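Local coordinates for aminoglycoside phosphotransferase (Streptomyces rimosus, PDB 6FUC), which probably inactivates streptomycin by transferring a phosphate from ATP to its 3''-hydroxyl group, thereby giving resistance to the antibiotic, at residues 50-60 and 76-87; 146-156 and 264-272. All coordinates share one frame; numbering follows the deposited sequence. Where two conformers were deposited one is given.

Contact 1. Residues 50-60 and 76-87; sequences VAALEAERDRV and WRVGAAGAGLLT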
loop_
_atom_site.group_PDB
_atom_site.type_symbol
_atom_site.label_atom_id
_atom_site.label_comp_id
_atom_site.label_asym_id
_atom_site.label_seq_id
_atom_site.Cartn_x
_atom_site.Cartn_y
_atom_site.Cartn_z
ATOM N N VAL A 50 -16.247 -0.102 8.270
ATOM C CA VAL A 50 -16.880 -0.331 6.972
ATOM C C VAL A 50 -16.605 0.817 6.028
ATOM O O VAL A 50 -16.426 0.517 4.857
ATOM C CB VAL A 50 -18.392 -0.605 7.168
ATOM C CG1 VAL A 50 -19.180 -0.644 5.855
ATOM C CG2 VAL A 50 -18.569 -1.933 7.901
ATOM N N ALA A 51 -16.597 2.070 6.495
ATOM C CA ALA A 51 -16.365 3.160 5.536
ATOM C C ALA A 51 -14.990 3.031 4.913
ATOM O O ALA A 51 -14.862 3.312 3.728
ATOM C CB ALA A 51 -16.536 4.503 6.223
ATOM N N ALA A 52 -13.977 2.619 5.669
ATOM C CA ALA A 52 -12.620 2.433 5.085
ATOM C C ALA A 52 -12.637 1.298 4.065
ATOM O O ALA A 52 -11.979 1.379 3.031
ATOM C CB ALA A 52 -11.610 2.116 6.168
ATOM N N LEU A 53 -13.429 0.230 4.331
ATOM C CA LEU A 53 -13.450 -0.889 3.348
ATOM C C LEU A 53 -14.256 -0.445 2.079
ATOM O O LEU A 53 -13.889 -0.829 0.989
ATOM C CB LEU A 53 -13.992 -2.124 3.987
ATOM C CG LEU A 53 -13.742 -3.391 3.192
ATOM C CD1 LEU A 53 -12.270 -3.746 3.074
ATOM C CD2 LEU A 53 -14.591 -4.546 3.720
ATOM N N GLU A 54 -15.350 0.291 2.281
ATOM C CA GLU A 54 -16.083 0.803 1.137
ATOM C C GLU A 54 -15.178 1.701 0.280
ATOM O O GLU A 54 -15.250 1.676 -0.948
ATOM C CB GLU A 54 -17.309 1.563 1.563
ATOM C CG GLU A 54 -18.306 1.755 0.452
ATOM C CD GLU A 54 -19.591 2.361 0.958
ATOM O OE1 GLU A 54 -20.021 2.119 2.132
ATOM O OE2 GLU A 54 -20.233 3.083 0.180
ATOM N N ALA A 55 -14.379 2.507 0.962
ATOM C CA ALA A 55 -13.359 3.341 0.286
ATOM C C ALA A 55 -12.395 2.522 -0.578
ATOM O O ALA A 55 -12.069 2.913 -1.704
ATOM C CB ALA A 55 -12.586 4.192 1.323
ATOM N N GLU A 56 -11.962 1.386 -0.035
ATOM C CA GLU A 56 -11.113 0.481 -0.784
ATOM C C GLU A 56 -11.855 -0.111 -1.975
ATOM O O GLU A 56 -11.302 -0.176 -3.076
ATOM C CB GLU A 56 -10.558 -0.606 0.153
ATOM C CG GLU A 56 -9.683 -1.582 -0.588
ATOM C CD GLU A 56 -8.886 -2.520 0.314
ATOM O OE1 GLU A 56 -8.725 -2.190 1.518
ATOM O OE2 GLU A 56 -8.367 -3.517 -0.235
ATOM N N ARG A 57 -13.088 -0.576 -1.763
ATOM C CA ARG A 57 -13.898 -1.089 -2.841
ATOM C C ARG A 57 -13.919 -0.122 -3.996
ATOM O O ARG A 57 -13.750 -0.478 -5.157
ATOM C CB ARG A 57 -15.320 -1.373 -2.312
ATOM C CG ARG A 57 -16.249 -1.868 -3.388
ATOM C CD ARG A 57 -17.712 -1.740 -3.023
ATOM N NE ARG A 57 -18.068 -0.326 -3.024
ATOM C CZ ARG A 57 -19.229 0.131 -2.711
ATOM N NH1 ARG A 57 -20.093 -0.691 -2.132
ATOM N NH2 ARG A 57 -19.457 1.446 -2.816
ATOM N N ASP A 58 -14.243 1.141 -3.664
ATOM C CA ASP A 58 -14.371 2.159 -4.684
ATOM C C ASP A 58 -13.068 2.407 -5.452
ATOM O O ASP A 58 -13.083 2.636 -6.666
ATOM C CB ASP A 58 -14.907 3.444 -4.068
ATOM C CG ASP A 58 -16.309 3.350 -3.517
ATOM O OD1 ASP A 58 -17.070 2.399 -3.872
ATOM O OD2 ASP A 58 -16.679 4.261 -2.741
ATOM N N ARG A 59 -11.949 2.358 -4.732
ATOM C CA ARG A 59 -10.632 2.517 -5.363
ATOM C C ARG A 59 -10.347 1.378 -6.331
ATOM O O ARG A 59 -9.873 1.593 -7.449
ATOM C CB ARG A 59 -9.590 2.622 -4.291
ATOM C CG ARG A 59 -9.586 4.019 -3.653
ATOM C CD ARG A 59 -8.932 4.015 -2.285
ATOM N NE ARG A 59 -8.655 5.359 -1.783
ATOM C CZ ARG A 59 -9.594 6.095 -1.228
ATOM N NH1 ARG A 59 -10.849 5.682 -1.094
ATOM N NH2 ARG A 59 -9.297 7.355 -0.878
ATOM N N VAL A 60 -10.632 0.137 -5.918
ATOM C CA VAL A 60 -10.353 -1.014 -6.785
ATOM C C VAL A 60 -11.230 -0.912 -8.036
ATOM O O VAL A 60 -10.765 -1.085 -9.175
ATOM C CB VAL A 60 -10.640 -2.334 -6.039
ATOM C CG1 VAL A 60 -10.504 -3.525 -6.969
ATOM C CG2 VAL A 60 -9.733 -2.492 -4.811
ATOM N N TRP A 76 -19.530 -7.365 -2.706
ATOM C CA TRP A 76 -19.531 -6.474 -1.560
ATOM C C TRP A 76 -20.692 -6.885 -0.669
ATOM O O TRP A 76 -21.812 -6.955 -1.187
ATOM C CB TRP A 76 -19.713 -5.003 -2.045
ATOM C CG TRP A 76 -20.010 -4.054 -0.920
ATOM C CD1 TRP A 76 -21.184 -3.432 -0.650
ATOM C CD2 TRP A 76 -19.065 -3.572 0.048
ATOM N NE1 TRP A 76 -21.050 -2.622 0.446
ATOM C CE2 TRP A 76 -19.764 -2.717 0.907
ATOM C CE3 TRP A 76 -17.680 -3.776 0.283
ATOM C CZ2 TRP A 76 -19.123 -2.023 1.930
ATOM C CZ3 TRP A 76 -17.090 -3.118 1.306
ATOM C CH2 TRP A 76 -17.801 -2.273 2.114
ATOM N N ARG A 77 -20.408 -7.230 0.565
ATOM C CA ARG A 77 -21.389 -7.862 1.444
ATOM C C ARG A 77 -21.367 -7.151 2.777
ATOM O O ARG A 77 -20.276 -6.867 3.305
ATOM C CB ARG A 77 -21.046 -9.341 1.604
ATOM C CG ARG A 77 -21.111 -10.095 0.297
ATOM C CD ARG A 77 -20.897 -11.579 0.472
ATOM N NE ARG A 77 -20.874 -12.223 -0.824
ATOM C CZ ARG A 77 -20.574 -13.479 -1.040
ATOM N NH1 ARG A 77 -20.335 -14.301 -0.019
ATOM N NH2 ARG A 77 -20.524 -13.928 -2.248
ATOM N N VAL A 78 -22.556 -6.883 3.327
ATOM C CA VAL A 78 -22.633 -6.137 4.558
ATOM C C VAL A 78 -23.625 -6.801 5.490
ATOM O O VAL A 78 -24.614 -7.419 5.083
ATOM C CB VAL A 78 -23.072 -4.678 4.352
ATOM C CG1 VAL A 78 -22.075 -3.997 3.481
ATOM C CG2 VAL A 78 -24.462 -4.528 3.751
ATOM N N GLY A 79 -23.367 -6.727 6.796
ATOM C CA GLY A 79 -24.342 -7.106 7.799
ATOM C C GLY A 79 -24.066 -6.384 9.089
ATOM O O GLY A 79 -23.243 -5.505 9.141
ATOM N N ALA A 80 -24.717 -6.824 10.163
ATOM C CA ALA A 80 -24.565 -6.205 11.457
ATOM C C ALA A 80 -23.159 -6.183 12.063
ATOM O O ALA A 80 -22.779 -5.250 12.819
ATOM C CB ALA A 80 -25.550 -6.871 12.403
ATOM N N ALA A 81 -22.378 -7.167 11.699
ATOM C CA ALA A 81 -21.066 -7.324 12.245
ATOM C C ALA A 81 -19.939 -6.763 11.342
ATOM O O ALA A 81 -18.761 -6.924 11.662
ATOM C CB ALA A 81 -20.855 -8.799 12.569
ATOM N N GLY A 82 -20.277 -6.165 10.198
ATOM C CA GLY A 82 -19.325 -5.464 9.370
ATOM C C GLY A 82 -19.516 -5.776 7.897
ATOM O O GLY A 82 -20.652 -5.938 7.434
ATOM N N ALA A 83 -18.434 -5.837 7.176
ATOM C CA ALA A 83 -18.500 -5.897 5.702
ATOM C C ALA A 83 -17.364 -6.768 5.184
ATOM O O ALA A 83 -16.306 -6.936 5.832
ATOM C CB ALA A 83 -18.444 -4.512 5.052
ATOM N N GLY A 84 -17.615 -7.312 3.996
ATOM C CA GLY A 84 -16.627 -8.095 3.247
ATOM C C GLY A 84 -16.535 -7.623 1.847
ATOM O O GLY A 84 -17.531 -7.400 1.166
ATOM N N LEU A 85 -15.281 -7.485 1.394
ATOM C CA LEU A 85 -14.950 -7.069 0.044
ATOM C C LEU A 85 -14.252 -8.235 -0.642
ATOM O O LEU A 85 -13.142 -8.616 -0.238
ATOM C CB LEU A 85 -14.030 -5.850 0.090
ATOM C CG LEU A 85 -13.420 -5.393 -1.186
ATOM C CD1 LEU A 85 -14.456 -5.105 -2.240
ATOM C CD2 LEU A 85 -12.493 -4.192 -0.978
ATOM N N LEU A 86 -14.902 -8.810 -1.648
ATOM C CA LEU A 86 -14.362 -9.979 -2.354
ATOM C C LEU A 86 -13.749 -9.494 -3.658
ATOM O O LEU A 86 -14.394 -8.759 -4.412
ATOM C CB LEU A 86 -15.463 -11.012 -2.625
ATOM C CG LEU A 86 -15.993 -11.798 -1.463
ATOM C CD1 LEU A 86 -16.717 -10.977 -0.440
ATOM C CD2 LEU A 86 -16.895 -12.906 -1.944
ATOM N N THR A 87 -12.478 -9.882 -3.936
ATOM C CA THR A 87 -11.776 -9.475 -5.111
ATOM C C THR A 87 -11.087 -10.662 -5.799
ATOM O O THR A 87 -10.813 -11.689 -5.190
ATOM C CB THR A 87 -10.714 -8.391 -4.764
ATOM O OG1 THR A 87 -9.855 -8.892 -3.713
ATOM C CG2 THR A 87 -11.359 -7.048 -4.335
#
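R57 reaches W76 through a bend in an otherwise extended chain: its third torsion (chi3 70°) turns the guanidinium over the indole, while W76, with CG anti to its own backbone N (chi1 168°), brings that indole against the helix. R57 CZ thus makes a cation-pi contact 4.5 Å from the centroid of the W76 five-membered ring, almost on its normal. The two planes are 71° apart, so the guanidinium stands on the ring rather than stacking on it, and R57 NH1 comes within 3.3 Å of W76 CD1. R57 also grips D58 side-on, NE and NH2 both donating to OD1, with NH2 2.8 Å from it. E54 OE2 lies farther off and well out of the guanidinium plane, an attraction of charges with no N-H aimed at it.

The rest of the contact is largely apolar. L53 CD2 packs 3.8 Å from W76 CZ3 and also meets A83 and L85, while V50 CG2 sits 3.8 Å from A83 CB. Helix 50-63 lies along the 73-79/82-88 hairpin of the five-stranded sheet, without a hydrogen bond between the segments. E56, whose CG touches L85 CD2, sends its carboxylate to K43, a lysine-glutamate salt bridge like that of protein kinases. The chemistry implies a helix held to its sheet by apolar packing, with one arginine spread between an aromatic face and acidic partners, which probably stabilise its positive charge.

Contact 2. Residues 146-156 and 264-272; sequences AVNPDFLPEEQ and LHLDPLTWG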
loop_
_atom_site.group_PDB
_atom_site.type_symbol
_atom_site.label_atom_id
_atom_site.label_comp_id
_atom_site.label_asym_id
_atom_site.label_seq_id
_atom_site.Cartn_x
_atom_site.Cartn_y
_atom_site.Cartn_z
ATOM N N ALA A 146 -1.376 4.223 19.504
ATOM C CA ALA A 146 -1.636 3.016 18.684
ATOM C C ALA A 146 -0.555 2.673 17.674
ATOM O O ALA A 146 -0.734 1.814 16.855
ATOM C CB ALA A 146 -3.007 3.143 18.015
ATOM N N VAL A 147 0.578 3.376 17.696
ATOM C CA VAL A 147 1.677 3.097 16.758
ATOM C C VAL A 147 2.276 1.742 17.069
ATOM O O VAL A 147 2.569 1.441 18.226
ATOM C CB VAL A 147 2.737 4.194 16.768
ATOM C CG1 VAL A 147 3.933 3.812 15.886
ATOM C CG2 VAL A 147 2.125 5.517 16.307
ATOM N N ASN A 148 2.460 0.925 16.044
ATOM C CA ASN A 148 3.146 -0.337 16.187
ATOM C C ASN A 148 4.615 -0.125 15.965
ATOM O O ASN A 148 5.017 0.209 14.849
ATOM C CB ASN A 148 2.662 -1.371 15.174
ATOM C CG ASN A 148 3.270 -2.741 15.403
ATOM O OD1 ASN A 148 4.347 -2.873 15.969
ATOM N ND2 ASN A 148 2.573 -3.774 14.961
ATOM N N PRO A 149 5.452 -0.231 17.024
ATOM C CA PRO A 149 6.879 0.108 16.825
ATOM C C PRO A 149 7.586 -0.816 15.847
ATOM O O PRO A 149 8.601 -0.402 15.287
ATOM C CB PRO A 149 7.480 -0.010 18.232
ATOM C CG PRO A 149 6.518 -0.844 18.973
ATOM C CD PRO A 149 5.172 -0.673 18.392
ATOM N N ASP A 150 7.018 -1.996 15.546
ATOM C CA ASP A 150 7.655 -2.887 14.574
ATOM C C ASP A 150 7.661 -2.251 13.155
ATOM O O ASP A 150 8.455 -2.667 12.295
ATOM C CB ASP A 150 6.954 -4.248 14.512
ATOM C CG ASP A 150 7.148 -5.082 15.761
ATOM O OD1 ASP A 150 8.103 -4.820 16.527
ATOM O OD2 ASP A 150 6.312 -5.992 15.946
ATOM N N PHE A 151 6.749 -1.310 12.907
ATOM C CA PHE A 151 6.649 -0.635 11.577
ATOM C C PHE A 151 7.640 0.458 11.457
ATOM O O PHE A 151 7.836 0.958 10.352
ATOM C CB PHE A 151 5.241 -0.080 11.355
ATOM C CG PHE A 151 4.123 -1.107 11.374
ATOM C CD1 PHE A 151 4.364 -2.450 11.302
ATOM C CD2 PHE A 151 2.796 -0.643 11.420
ATOM C CE1 PHE A 151 3.300 -3.350 11.329
ATOM C CE2 PHE A 151 1.748 -1.515 11.493
ATOM C CZ PHE A 151 1.992 -2.870 11.403
ATOM N N LEU A 152 8.208 0.919 12.551
ATOM C CA LEU A 152 9.125 2.039 12.512
ATOM C C LEU A 152 10.488 1.591 11.996
ATOM O O LEU A 152 10.883 0.433 12.179
ATOM C CB LEU A 152 9.267 2.629 13.896
ATOM C CG LEU A 152 8.063 3.336 14.472
ATOM C CD1 LEU A 152 8.256 3.592 15.963
ATOM C CD2 LEU A 152 7.812 4.633 13.726
ATOM N N PRO A 153 11.278 2.510 11.469
ATOM C CA PRO A 153 12.694 2.224 11.235
ATOM C C PRO A 153 13.360 1.739 12.511
ATOM O O PRO A 153 13.047 2.246 13.589
ATOM C CB PRO A 153 13.252 3.592 10.853
ATOM C CG PRO A 153 12.102 4.337 10.358
ATOM C CD PRO A 153 10.924 3.906 11.113
ATOM N N GLU A 154 14.289 0.802 12.364
ATOM C CA GLU A 154 14.912 0.210 13.539
ATOM C C GLU A 154 15.389 1.255 14.574
ATOM O O GLU A 154 15.221 1.077 15.779
ATOM C CB GLU A 154 16.077 -0.677 13.081
ATOM C CG GLU A 154 16.473 -1.705 14.127
ATOM N N GLU A 155 16.027 2.312 14.102
ATOM C CA GLU A 155 16.616 3.318 14.986
ATOM C C GLU A 155 15.592 4.175 15.757
ATOM O O GLU A 155 15.957 4.913 16.668
ATOM C CB GLU A 155 17.627 4.174 14.191
ATOM C CG GLU A 155 17.051 5.138 13.157
ATOM C CD GLU A 155 16.687 4.541 11.787
ATOM O OE1 GLU A 155 16.719 3.278 11.592
ATOM O OE2 GLU A 155 16.382 5.374 10.896
ATOM N N GLN A 156 14.313 4.104 15.354
ATOM C CA GLN A 156 13.227 4.858 15.964
ATOM C C GLN A 156 12.385 4.042 16.920
ATOM O O GLN A 156 11.506 4.602 17.561
ATOM C CB GLN A 156 12.325 5.427 14.861
ATOM C CG GLN A 156 13.005 6.485 14.026
ATOM C CD GLN A 156 12.076 7.139 13.036
ATOM O OE1 GLN A 156 10.915 6.797 12.921
ATOM N NE2 GLN A 156 12.590 8.047 12.321
ATOM N N LEU A 264 8.992 8.283 4.381
ATOM C CA LEU A 264 9.384 7.047 5.050
ATOM C C LEU A 264 9.041 7.083 6.524
ATOM O O LEU A 264 8.577 6.119 7.077
ATOM C CB LEU A 264 10.873 6.788 4.857
ATOM C CG LEU A 264 11.329 5.442 5.414
ATOM C CD1 LEU A 264 10.652 4.242 4.701
ATOM C CD2 LEU A 264 12.830 5.365 5.320
ATOM N N HIS A 265 9.345 8.238 7.124
ATOM C CA HIS A 265 9.163 8.399 8.546
ATOM C C HIS A 265 7.700 8.685 8.976
ATOM O O HIS A 265 7.294 8.278 10.069
ATOM C CB HIS A 265 10.073 9.491 9.068
ATOM C CG HIS A 265 11.505 9.071 9.038
ATOM N ND1 HIS A 265 12.525 9.926 9.403
ATOM C CD2 HIS A 265 12.098 7.896 8.680
ATOM C CE1 HIS A 265 13.680 9.281 9.268
ATOM N NE2 HIS A 265 13.451 8.052 8.825
ATOM N N LEU A 266 6.953 9.318 8.077
ATOM C CA LEU A 266 5.544 9.575 8.382
ATOM C C LEU A 266 4.752 8.270 8.341
ATOM O O LEU A 266 3.847 8.031 9.174
ATOM C CB LEU A 266 4.971 10.575 7.377
ATOM C CG LEU A 266 3.489 10.878 7.535
ATOM C CD1 LEU A 266 3.123 11.458 8.896
ATOM C CD2 LEU A 266 3.045 11.792 6.392
ATOM N N ASP A 267 4.992 7.437 7.326
ATOM C CA ASP A 267 4.090 6.333 7.011
ATOM C C ASP A 267 3.798 5.486 8.219
ATOM O O ASP A 267 2.602 5.172 8.471
ATOM C CB ASP A 267 4.640 5.530 5.820
ATOM C CG ASP A 267 3.571 4.595 5.281
ATOM O OD1 ASP A 267 2.757 5.127 4.418
ATOM O OD2 ASP A 267 3.505 3.452 5.730
ATOM N N PRO A 268 4.778 5.002 8.996
ATOM C CA PRO A 268 4.426 4.102 10.071
ATOM C C PRO A 268 3.553 4.689 11.145
ATOM O O PRO A 268 2.866 3.975 11.877
ATOM C CB PRO A 268 5.769 3.645 10.641
ATOM C CG PRO A 268 6.721 4.599 10.164
ATOM C CD PRO A 268 6.240 5.177 8.871
ATOM N N LEU A 269 3.566 6.004 11.292
ATOM C CA LEU A 269 2.763 6.719 12.264
ATOM C C LEU A 269 1.269 6.760 11.898
ATOM O O LEU A 269 0.467 7.175 12.684
ATOM C CB LEU A 269 3.318 8.140 12.484
ATOM C CG LEU A 269 4.764 8.196 12.878
ATOM C CD1 LEU A 269 5.183 9.652 12.939
ATOM C CD2 LEU A 269 5.051 7.493 14.166
ATOM N N THR A 270 0.937 6.366 10.646
ATOM C CA THR A 270 -0.417 6.502 10.132
ATOM C C THR A 270 -1.237 5.220 10.232
ATOM O O THR A 270 -2.398 5.238 9.861
ATOM C CB THR A 270 -0.410 6.935 8.651
ATOM O OG1 THR A 270 0.067 5.882 7.820
ATOM C CG2 THR A 270 0.332 8.194 8.424
ATOM N N TRP A 271 -0.649 4.126 10.722
ATOM C CA TRP A 271 -1.340 2.793 10.757
ATOM C C TRP A 271 -1.777 2.481 12.156
ATOM O O TRP A 271 -0.971 2.571 13.082
ATOM C CB TRP A 271 -0.406 1.704 10.229
ATOM C CG TRP A 271 -0.077 1.854 8.759
ATOM C CD1 TRP A 271 1.014 2.470 8.250
ATOM C CD2 TRP A 271 -0.855 1.417 7.656
ATOM N NE1 TRP A 271 0.989 2.418 6.894
ATOM C CE2 TRP A 271 -0.156 1.782 6.489
ATOM C CE3 TRP A 271 -2.049 0.737 7.527
ATOM C CZ2 TRP A 271 -0.618 1.485 5.218
ATOM C CZ3 TRP A 271 -2.517 0.459 6.259
ATOM C CH2 TRP A 271 -1.802 0.843 5.134
ATOM N N GLY A 272 -3.018 2.102 12.316
ATOM C CA GLY A 272 -3.495 1.647 13.604
ATOM C C GLY A 272 -4.687 2.443 14.110
ATOM O O GLY A 272 -5.133 3.416 13.443
ATOM O OXT GLY A 272 -5.205 2.102 15.183
HETATM O O HOH W 1 -0.775 -0.072 14.566
HETATM O O HOH W 2 1.640 2.052 13.472
HETATM O O HOH W 3 14.939 5.603 8.475
HETATM O O HOH W 4 8.884 8.575 12.378
#
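P268 meets the 146-156 loop along the backbone and side chains of F151 and L152. Its CB lies 3.4 Å from F151 O, and its CG is 3.7 Å from L152 CD2, the two side chains crossing at about a right angle. L269 extends this patch, its CD2 meeting L152 CD2 and standing 4.1 Å from V147 CG2. Nearer the chain end, F151 CE2 comes within 4.1 Å of W271 CB.

At the other end of the contact H265 lies beneath a glutamine. Its imidazole swings toward the loop with CG anti to the carbonyl carbon (chi1 -70°), and Q156 sets its NE2 over the centre of one face, 3.5 Å from H265 CE1. The amide plane is tilted 64° from the ring and meets it through NE2, while OE1 shares a water with H265 O. P153 CG approaches the same ring obliquely, 3.9 Å from H265 CD2. E155 OE2 does not touch the imidazole directly; a water bridges it to H265 NE2.

The next shell fixes these groups. One water accepts from N148 N at 2.9 Å and lies within hydrogen-bonding distance of P268 O and W271 O, tying the loop backbone to the tail. N148 OD1 accepts from D150 N in an Asx turn that shapes the bend leading to F151. Within the tail, W271 NE1 donates to D267 OD2 at 3.0 Å, from above the carboxylate plane, which helps fix the indole.

Further out, R144 forms a salt bridge with the C-terminal carboxylate of G272. V147 packs on helix 131-143, L152 and Q156 on helix 161-168, and D267 on helix 219-233, so the tail following helix 257-266 is fitted among the helices of the C-terminal lobe.

The two contacts belong to different lobes of a kinase-like fold, their centres about 26 Å apart and their nearest atoms about 8 Å apart. Contact 1 packs a helix on the sheet of the N-terminal lobe and includes E56, whose salt bridge with K43 probably belongs to the nucleotide site, as in related kinases; contact 2 joins a loop and the chain's end within the helical lobe. A shared neighbour brings them into relation. From helix 50-63, R59 donates to L213 O, while from the tail, T270 and W271 engage the preceding R212, by hydrogen bond and cation-pi contact. The segment after strand 204-207 therefore lies between helix 50-63 and the tail of 264-272.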